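Local structure of putative cytoplasmic protein (Salmonella typhimurium LT2, 2Q02) at residues Thr69-Tyr74 and Ala101-Pro106; Glu120-Leu125 and Gln156-Ala161; Gly136-Leu141 and Ser163-Leu168. The protein is of unknown function, but binds zinc in a xylose isomerase-like TIM barrel and may have isomerase activity. All blocks are in the same frame, centred on the assembly; numbering follows the deposited sequence.

Interaction 1 (Thr69-Tyr74 and Ala101-Pro106)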
loop_
_atom_site.group_PDB
_atom_site.type_symbol
_atom_site.label_atom_id
_atom_site.label_comp_id
_atom_site.label_asym_id
_atom_site.label_seq_id
_atom_site.Cartn_x
_atom_site.Cartn_y
_atom_site.Cartn_z
ATOM N N THR A 69 0.162 5.400 6.172
ATOM C CA THR A 69 -1.215 5.134 5.735
ATOM C C THR A 69 -1.940 4.169 6.626
ATOM O O THR A 69 -1.341 3.498 7.470
ATOM C CB THR A 69 -1.319 4.536 4.284
ATOM O OG1 THR A 69 -1.148 3.114 4.328
ATOM C CG2 THR A 69 -0.288 5.136 3.345
ATOM N N ILE A 70 -3.249 4.118 6.392
ATOM C CA ILE A 70 -4.074 2.998 6.798
ATOM C C ILE A 70 -4.585 2.269 5.559
ATOM O O ILE A 70 -4.983 2.883 4.583
ATOM C CB ILE A 70 -5.215 3.484 7.699
ATOM C CG1 ILE A 70 -4.606 3.939 9.040
ATOM C CG2 ILE A 70 -6.252 2.380 7.902
ATOM C CD1 ILE A 70 -5.579 4.575 9.970
ATOM N N ASN A 71 -4.507 0.948 5.597
ATOM C CA ASN A 71 -5.076 0.063 4.573
ATOM C C ASN A 71 -6.263 -0.671 5.185
ATOM O O ASN A 71 -6.063 -1.358 6.189
ATOM C CB ASN A 71 -4.077 -1.026 4.157
ATOM C CG ASN A 71 -2.892 -0.488 3.398
ATOM O OD1 ASN A 71 -2.843 -0.616 2.171
ATOM N ND2 ASN A 71 -1.913 0.113 4.120
ATOM N N ALA A 72 -7.471 -0.612 4.604
ATOM C CA ALA A 72 -7.811 0.136 3.378
ATOM C C ALA A 72 -9.318 0.139 3.276
ATOM O O ALA A 72 -9.969 -0.676 3.933
ATOM C CB ALA A 72 -7.218 -0.517 2.137
ATOM N N VAL A 73 -9.863 1.067 2.483
ATOM C CA VAL A 73 -11.270 1.046 2.121
ATOM C C VAL A 73 -11.485 0.091 0.962
ATOM O O VAL A 73 -10.783 0.185 -0.047
ATOM C CB VAL A 73 -11.762 2.376 1.596
ATOM C CG1 VAL A 73 -13.278 2.262 1.243
ATOM C CG2 VAL A 73 -11.492 3.480 2.590
ATOM N N TYR A 74 -12.496 -0.773 1.067
ATOM C CA TYR A 74 -12.916 -1.627 -0.057
ATOM C C TYR A 74 -14.437 -1.849 -0.035
ATOM O O TYR A 74 -15.001 -2.056 1.036
ATOM C CB TYR A 74 -12.159 -2.980 -0.046
ATOM C CG TYR A 74 -12.667 -3.973 -1.103
ATOM C CD1 TYR A 74 -12.151 -3.957 -2.396
ATOM C CD2 TYR A 74 -13.679 -4.894 -0.813
ATOM C CE1 TYR A 74 -12.614 -4.813 -3.374
ATOM C CE2 TYR A 74 -14.159 -5.748 -1.792
ATOM C CZ TYR A 74 -13.615 -5.692 -3.080
ATOM O OH TYR A 74 -14.044 -6.509 -4.094
ATOM N N ALA A 101 -2.528 9.255 5.351
ATOM C CA ALA A 101 -3.308 8.849 4.204
ATOM C C ALA A 101 -4.161 7.615 4.527
ATOM O O ALA A 101 -3.855 6.837 5.466
ATOM C CB ALA A 101 -2.368 8.551 3.019
ATOM N N LEU A 102 -5.234 7.451 3.749
ATOM C CA LEU A 102 -6.016 6.224 3.771
ATOM C C LEU A 102 -6.062 5.674 2.344
ATOM O O LEU A 102 -6.255 6.415 1.353
ATOM C CB LEU A 102 -7.418 6.455 4.338
ATOM C CG LEU A 102 -8.503 5.374 4.262
ATOM C CD1 LEU A 102 -8.160 4.198 5.140
ATOM C CD2 LEU A 102 -9.824 5.947 4.674
ATOM N N VAL A 103 -5.873 4.358 2.255
ATOM C CA VAL A 103 -5.816 3.669 0.970
ATOM C C VAL A 103 -7.196 3.244 0.495
ATOM O O VAL A 103 -8.010 2.738 1.275
ATOM C CB VAL A 103 -4.923 2.409 1.066
ATOM C CG1 VAL A 103 -4.949 1.626 -0.245
ATOM C CG2 VAL A 103 -3.506 2.782 1.427
ATOM N N LEU A 104 -7.431 3.408 -0.804
ATOM C CA LEU A 104 -8.716 3.070 -1.447
ATOM C C LEU A 104 -8.521 1.966 -2.506
ATOM O O LEU A 104 -7.667 2.081 -3.402
ATOM C CB LEU A 104 -9.299 4.310 -2.121
ATOM C CG LEU A 104 -9.601 5.490 -1.194
ATOM C CD1 LEU A 104 -9.726 6.779 -1.970
ATOM C CD2 LEU A 104 -10.878 5.264 -0.397
ATOM N N CYS A 105 -9.304 0.898 -2.391
ATOM C CA CYS A 105 -9.196 -0.228 -3.301
ATOM C C CYS A 105 -10.473 -0.422 -4.085
ATOM O O CYS A 105 -11.566 -0.393 -3.497
ATOM C CB CYS A 105 -8.925 -1.523 -2.524
ATOM S SG CYS A 105 -7.251 -1.623 -1.854
ATOM N N PRO A 106 -10.344 -0.706 -5.400
ATOM C CA PRO A 106 -11.506 -0.811 -6.288
ATOM C C PRO A 106 -12.216 -2.133 -6.136
ATOM O O PRO A 106 -11.620 -3.096 -5.681
ATOM C CB PRO A 106 -10.888 -0.755 -7.692
ATOM C CG PRO A 106 -9.538 -1.444 -7.515
ATOM C CD PRO A 106 -9.083 -1.007 -6.114
#
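V73 and V103 meet backbone to backbone where strands 66-73 and 101-104 lie side by side, the third and fourth parallel strands of the TIM barrel, joined through helix 81-97 as a beta-alpha-beta unit. Their short axes diverge by 21°, close to parallel. I70 N donates to A101 O, V103 N to I70 O (2.9 Å), V73 N to V103 O (2.8 Å) and C105 N to V73 O. Because V103 bonds to residues 70 and 73, both N71 and A72 stand opposite it: a beta bulge, with a cis peptide bond between those two residues.

Past the bulge, the V73 side chain can be traced outward. Its CB lies 3.6 Å from L104 CD2. CG1 is anti to the backbone N (chi1 -180°) and has the longer approach to that same methyl, whereas CG2, anti to the carbonyl carbon, touches two leucines, 3.5 Å from L104 CD2 and 3.6 Å from L102 CD2. V73 and L104 run side by side, pointing the same way, while L102 crosses V73 at about a right angle. This apolar face continues onto T87 and L90 of helix 81-97.

The other face, with T69, N71 and V103, looks into the barrel. N71 OD1 rests against V103 CG2 at 3.5 Å. E37 OE2 is hydrogen-bonded to N71 ND2 and T69 OG1; the ND2 bond helps fix the turn of the amide. The N71 side chain comes within about 5 Å of the bound zinc, nearest atoms compared.

Beyond the strands, Y74 OH bonds to N108 N, and P106 O lies near the plane of the tyrosine ring at its edge, 3.0 Å from Y74 CE1.

Interaction 2 (Glu120-Leu125 and Gln156-Ala161)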
loop_
_atom_site.group_PDB
_atom_site.type_symbol
_atom_site.label_atom_id
_atom_site.label_comp_id
_atom_site.label_asym_id
_atom_site.label_seq_id
_atom_site.Cartn_x
_atom_site.Cartn_y
_atom_site.Cartn_z
ATOM N N GLU A 120 -17.202 9.761 -10.132
ATOM C CA GLU A 120 -18.129 10.223 -9.110
ATOM C C GLU A 120 -17.704 9.788 -7.700
ATOM O O GLU A 120 -17.779 10.561 -6.748
ATOM C CB GLU A 120 -19.577 9.771 -9.334
ATOM C CG GLU A 120 -20.592 10.651 -8.578
ATOM C CD GLU A 120 -20.506 12.151 -8.987
ATOM O OE1 GLU A 120 -20.141 12.432 -10.166
ATOM O OE2 GLU A 120 -20.793 13.046 -8.145
ATOM N N ALA A 121 -17.253 8.557 -7.554
ATOM C CA ALA A 121 -16.791 8.086 -6.240
ATOM C C ALA A 121 -15.549 8.846 -5.741
ATOM O O ALA A 121 -15.419 9.162 -4.558
ATOM C CB ALA A 121 -16.512 6.570 -6.260
ATOM N N ILE A 122 -14.625 9.132 -6.647
ATOM C CA ILE A 122 -13.430 9.882 -6.298
ATOM C C ILE A 122 -13.811 11.292 -5.859
ATOM O O ILE A 122 -13.264 11.780 -4.854
ATOM C CB ILE A 122 -12.379 9.913 -7.436
ATOM C CG1 ILE A 122 -11.788 8.521 -7.662
ATOM C CG2 ILE A 122 -11.233 10.857 -7.111
ATOM C CD1 ILE A 122 -11.029 8.405 -8.971
ATOM N N LYS A 123 -14.736 11.939 -6.579
ATOM C CA LYS A 123 -15.202 13.295 -6.212
ATOM C C LYS A 123 -15.782 13.324 -4.809
ATOM O O LYS A 123 -15.407 14.167 -3.996
ATOM C CB LYS A 123 -16.263 13.836 -7.197
ATOM C CG LYS A 123 -15.713 14.315 -8.558
ATOM C CD LYS A 123 -16.853 14.764 -9.498
ATOM C CE LYS A 123 -16.335 15.426 -10.801
ATOM N NZ LYS A 123 -17.289 15.341 -11.971
ATOM N N ARG A 124 -16.723 12.418 -4.548
ATOM C CA ARG A 124 -17.395 12.329 -3.248
ATOM C C ARG A 124 -16.418 12.019 -2.112
ATOM O O ARG A 124 -16.487 12.605 -1.027
ATOM C CB ARG A 124 -18.480 11.242 -3.274
ATOM C CG ARG A 124 -19.182 11.097 -1.911
ATOM C CD ARG A 124 -20.471 10.288 -1.963
ATOM N NE ARG A 124 -21.188 10.398 -0.691
ATOM C CZ ARG A 124 -22.144 9.565 -0.271
ATOM N NH1 ARG A 124 -22.507 8.504 -1.001
ATOM N NH2 ARG A 124 -22.724 9.777 0.914
ATOM N N LEU A 125 -15.528 11.068 -2.353
ATOM C CA LEU A 125 -14.531 10.705 -1.365
ATOM C C LEU A 125 -13.504 11.803 -1.166
ATOM O O LEU A 125 -12.981 11.936 -0.081
ATOM C CB LEU A 125 -13.813 9.391 -1.730
ATOM C CG LEU A 125 -14.640 8.102 -1.590
ATOM C CD1 LEU A 125 -14.008 6.964 -2.362
ATOM C CD2 LEU A 125 -14.829 7.709 -0.144
ATOM N N GLN A 156 -5.760 9.213 -14.686
ATOM C CA GLN A 156 -6.632 9.982 -15.568
ATOM C C GLN A 156 -7.970 10.298 -14.903
ATOM O O GLN A 156 -8.474 11.425 -14.995
ATOM C CB GLN A 156 -6.871 9.227 -16.871
ATOM C CG GLN A 156 -7.390 10.112 -17.968
ATOM C CD GLN A 156 -7.891 9.327 -19.155
ATOM O OE1 GLN A 156 -7.110 8.691 -19.886
ATOM N NE2 GLN A 156 -9.204 9.359 -19.356
ATOM N N LEU A 157 -8.539 9.294 -14.253
ATOM C CA LEU A 157 -9.830 9.434 -13.589
ATOM C C LEU A 157 -9.751 10.448 -12.449
ATOM O O LEU A 157 -10.656 11.268 -12.282
ATOM C CB LEU A 157 -10.305 8.060 -13.077
ATOM C CG LEU A 157 -10.601 7.002 -14.166
ATOM C CD1 LEU A 157 -11.213 5.799 -13.544
ATOM C CD2 LEU A 157 -11.523 7.517 -15.305
ATOM N N ILE A 158 -8.661 10.383 -11.684
ATOM C CA ILE A 158 -8.388 11.341 -10.604
ATOM C C ILE A 158 -8.367 12.791 -11.138
ATOM O O ILE A 158 -8.982 13.696 -10.547
ATOM C CB ILE A 158 -7.076 10.956 -9.840
ATOM C CG1 ILE A 158 -7.364 9.744 -8.938
ATOM C CG2 ILE A 158 -6.516 12.094 -8.992
ATOM C CD1 ILE A 158 -6.146 9.061 -8.366
ATOM N N ARG A 159 -7.691 12.992 -12.268
ATOM C CA ARG A 159 -7.666 14.303 -12.918
ATOM C C ARG A 159 -9.044 14.758 -13.358
ATOM O O ARG A 159 -9.398 15.920 -13.196
ATOM C CB ARG A 159 -6.744 14.321 -14.136
ATOM C CG ARG A 159 -5.274 14.121 -13.834
ATOM C CD ARG A 159 -4.417 14.568 -14.986
ATOM N NE ARG A 159 -4.639 13.771 -16.203
ATOM C CZ ARG A 159 -4.028 12.618 -16.499
ATOM N NH1 ARG A 159 -3.156 12.074 -15.662
ATOM N NH2 ARG A 159 -4.300 12.001 -17.643
ATOM N N GLU A 160 -9.825 13.853 -13.921
ATOM C CA GLU A 160 -11.167 14.194 -14.369
ATOM C C GLU A 160 -12.073 14.571 -13.192
ATOM O O GLU A 160 -12.927 15.454 -13.304
ATOM C CB GLU A 160 -11.727 12.990 -15.098
ATOM C CG GLU A 160 -12.995 13.218 -15.823
ATOM C CD GLU A 160 -13.444 11.942 -16.462
ATOM O OE1 GLU A 160 -12.581 11.242 -17.066
ATOM O OE2 GLU A 160 -14.653 11.645 -16.347
ATOM N N ALA A 161 -11.846 13.904 -12.062
ATOM C CA ALA A 161 -12.520 14.200 -10.803
ATOM C C ALA A 161 -12.074 15.518 -10.142
ATOM O O ALA A 161 -12.746 16.017 -9.226
ATOM C CB ALA A 161 -12.314 13.043 -9.829
#
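I122 and A161 form the heart of this contact: I122 CG2 lies 3.7 Å from A161 CB, and both CA-CB bonds are directed at the opposing helix. The other end of the isoleucine reaches further along the partner. Its chi2 of 165° sets CD1 anti to CA, and that methyl lies 3.9 Å from I158 CG1 and 4.2 Å from L157 CB. I122 and I158 cross at about a right angle, so the meeting is a methyl against a methylene, with no run of parallel chains. K123 covers the outer side of A161 with its aliphatic stem: CG is 3.8 Å from A161 CB and 3.5 Å from A161 O.

One step out, the backbones explain the small footprint. The axes of the segments 120-125 and 156-161 approach to 8.8 Å at an angle of 58°, and the single close CA pair is K123 with A161. These segments belong to neighbouring helices on the outside of the barrel, 115-130 and 151-161. I122 also packs on F76 and S163, and L157 on P115, T118 and V119, so both residues are held against parts of the fold beyond the two segments.

Toward solvent, K123 NZ and E160 OE2 remain 6.3 Å apart, too far for a salt bridge, and a bound zinc ion, distinct from the one in the barrel, lies about 5 Å from the lysine side chain between nearest atoms. No hydrogen bond links the two segments. Their cohesion therefore comes from burying methyl and methylene groups, and any attraction between K123 and E160 at that separation is probably weak.

Interaction 3 (Gly136-Leu141 and Ser163-Leu168). With ZN (zinc ion), chain E.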
loop_
_atom_site.group_PDB
_atom_site.type_symbol
_atom_site.label_atom_id
_atom_site.label_comp_id
_atom_site.label_asym_id
_atom_site.label_seq_id
_atom_site.Cartn_x
_atom_site.Cartn_y
_atom_site.Cartn_z
ATOM N N GLY A 136 -5.831 10.780 0.154
ATOM C CA GLY A 136 -6.323 9.541 -0.434
ATOM C C GLY A 136 -5.324 8.921 -1.390
ATOM O O GLY A 136 -4.704 9.609 -2.212
ATOM N N LEU A 137 -5.168 7.609 -1.269
ATOM C CA LEU A 137 -4.327 6.852 -2.172
ATOM C C LEU A 137 -5.177 5.769 -2.874
ATOM O O LEU A 137 -5.690 4.834 -2.224
ATOM C CB LEU A 137 -3.158 6.217 -1.399
ATOM C CG LEU A 137 -2.043 7.137 -0.932
ATOM C CD1 LEU A 137 -1.065 6.363 -0.086
ATOM C CD2 LEU A 137 -1.353 7.784 -2.140
ATOM N N VAL A 138 -5.345 5.922 -4.192
ATOM C CA VAL A 138 -6.079 4.951 -4.998
ATOM C C VAL A 138 -5.126 3.871 -5.463
ATOM O O VAL A 138 -4.159 4.157 -6.179
ATOM C CB VAL A 138 -6.704 5.617 -6.222
ATOM C CG1 VAL A 138 -7.303 4.586 -7.141
ATOM C CG2 VAL A 138 -7.757 6.669 -5.783
ATOM N N GLU A 139 -5.381 2.636 -5.048
ATOM C CA GLU A 139 -4.522 1.505 -5.422
ATOM C C GLU A 139 -5.222 0.604 -6.422
ATOM O O GLU A 139 -6.096 -0.173 -6.036
ATOM C CB GLU A 139 -4.183 0.651 -4.211
ATOM C CG GLU A 139 -3.354 -0.594 -4.542
ATOM C CD GLU A 139 -2.694 -1.195 -3.323
ATOM O OE1 GLU A 139 -3.200 -0.965 -2.209
ATOM O OE2 GLU A 139 -1.675 -1.902 -3.483
ATOM N N PRO A 140 -4.856 0.702 -7.704
ATOM C CA PRO A 140 -5.318 -0.287 -8.658
ATOM C C PRO A 140 -4.878 -1.720 -8.291
ATOM O O PRO A 140 -3.753 -1.938 -7.799
ATOM C CB PRO A 140 -4.658 0.136 -9.980
ATOM C CG PRO A 140 -4.189 1.513 -9.808
ATOM C CD PRO A 140 -4.035 1.755 -8.330
ATOM N N LEU A 141 -5.791 -2.671 -8.521
ATOM C CA LEU A 141 -5.539 -4.088 -8.321
ATOM C C LEU A 141 -5.428 -4.742 -9.672
ATOM O O LEU A 141 -6.294 -4.569 -10.525
ATOM C CB LEU A 141 -6.678 -4.751 -7.557
ATOM C CG LEU A 141 -7.112 -4.073 -6.270
ATOM C CD1 LEU A 141 -8.352 -4.725 -5.751
ATOM C CD2 LEU A 141 -6.020 -4.103 -5.232
ATOM N N SER A 163 -9.395 15.865 -8.328
ATOM C CA SER A 163 -9.080 15.415 -6.979
ATOM C C SER A 163 -7.602 15.577 -6.650
ATOM O O SER A 163 -6.744 15.430 -7.513
ATOM C CB SER A 163 -9.453 13.939 -6.851
ATOM O OG SER A 163 -8.827 13.312 -5.732
ATOM N N PRO A 164 -7.281 15.843 -5.384
ATOM C CA PRO A 164 -5.874 15.829 -4.942
ATOM C C PRO A 164 -5.306 14.431 -4.653
ATOM O O PRO A 164 -4.132 14.311 -4.305
ATOM C CB PRO A 164 -5.933 16.589 -3.614
ATOM C CG PRO A 164 -7.296 16.227 -3.068
ATOM C CD PRO A 164 -8.195 16.170 -4.272
ATOM N N PHE A 165 -6.133 13.399 -4.766
ATOM C CA PHE A 165 -5.697 12.026 -4.550
ATOM C C PHE A 165 -4.552 11.649 -5.454
ATOM O O PHE A 165 -4.334 12.271 -6.501
ATOM C CB PHE A 165 -6.832 11.014 -4.783
ATOM C CG PHE A 165 -7.872 10.955 -3.678
ATOM C CD1 PHE A 165 -7.873 11.854 -2.605
ATOM C CD2 PHE A 165 -8.876 9.998 -3.738
ATOM C CE1 PHE A 165 -8.850 11.786 -1.616
ATOM C CE2 PHE A 165 -9.844 9.914 -2.751
ATOM C CZ PHE A 165 -9.830 10.801 -1.679
ATOM N N LYS A 166 -3.799 10.633 -5.012
ATOM C CA LYS A 166 -2.691 10.088 -5.786
ATOM C C LYS A 166 -2.818 8.569 -5.927
ATOM O O LYS A 166 -3.584 7.919 -5.230
ATOM C CB LYS A 166 -1.359 10.439 -5.131
ATOM C CG LYS A 166 -0.898 11.883 -5.331
ATOM C CD LYS A 166 0.310 12.185 -4.454
ATOM C CE LYS A 166 1.199 13.276 -5.023
ATOM N NZ LYS A 166 0.832 14.654 -4.602
ATOM N N VAL A 167 -2.035 8.001 -6.823
ATOM C CA VAL A 167 -2.076 6.581 -7.061
ATOM C C VAL A 167 -1.046 5.869 -6.187
ATOM O O VAL A 167 0.072 6.368 -5.986
ATOM C CB VAL A 167 -1.836 6.260 -8.581
ATOM C CG1 VAL A 167 -1.349 4.834 -8.796
ATOM C CG2 VAL A 167 -3.104 6.522 -9.377
ATOM N N LEU A 168 -1.451 4.707 -5.670
ATOM C CA LEU A 168 -0.582 3.817 -4.936
ATOM C C LEU A 168 -0.131 2.696 -5.898
ATOM O O LEU A 168 -0.928 1.841 -6.320
ATOM C CB LEU A 168 -1.341 3.246 -3.743
ATOM C CG LEU A 168 -0.482 2.627 -2.657
ATOM C CD1 LEU A 168 -1.394 2.176 -1.486
ATOM C CD2 LEU A 168 0.410 1.470 -3.199
HETATM ZN ZN ZN E . -0.558 -2.795 -1.924
HETATM O O HOH W 1 -1.197 -0.692 -7.605
#
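L137 CB and L168 CB lie 4.2 Å apart at the apolar centre. A second apolar cluster forms around F165. Its ring lies flat over G136: G136 CA is 3.6 Å from the F165 ring centroid and 17° off the normal, a CH-pi contact that brings the ring close to a backbone without CB. V138 CG2 approaches the same ring obliquely.

Around these groups, parallel strand bonds run from K166 N to G136 O (3.1 Å), V138 N to K166 O, and L168 N to V138 O (2.8 Å). The last is straight at hydrogen (172°), though the donor sits 46° out of the carbonyl plane. A water donates to both P140 O and L168 O, linking the loop after strand 135-138 to strand 166-170. Beyond it, the extended E139 chain brings OE2 to zinc at 2.1 Å while OE1 stays 3.2 Å away, a one-oxygen ligation; D170, H197 and E245 also bind this zinc. L168 crosses E139 obliquely, its CD1 lying 3.7 Å from E139 OE1.

The two strands belong to one beta-alpha-beta crossover, with V138 packed on I158 and V167 on A154 of helix 151-161. F165 abuts L125 of helix 115-130, and strand 101-104 flanks 135-138, with L104 on F165.

Overall arrangement
The three contacts occupy one sector of the barrel. Interactions 1 and 3 are 9 Å apart between centres and share the closed parallel sheet: strands 101-104 and 135-138 are neighbours, linked by L104 N to L137 O and E139 N to L104 O. Interaction 2 lies outside, 10 Å from interaction 3 and 15 Å from interaction 1, between helices 115-130 and 151-161. Along the chain interaction 1 closes first; then the segments of 2 and 3 alternate (120-125, 136-141, 156-161, 163-168). I122 CG2 lies beside S163 CB and L125 O beside F165 CZ, so the helix pair packs directly on the segments that pair around the zinc ligand E139.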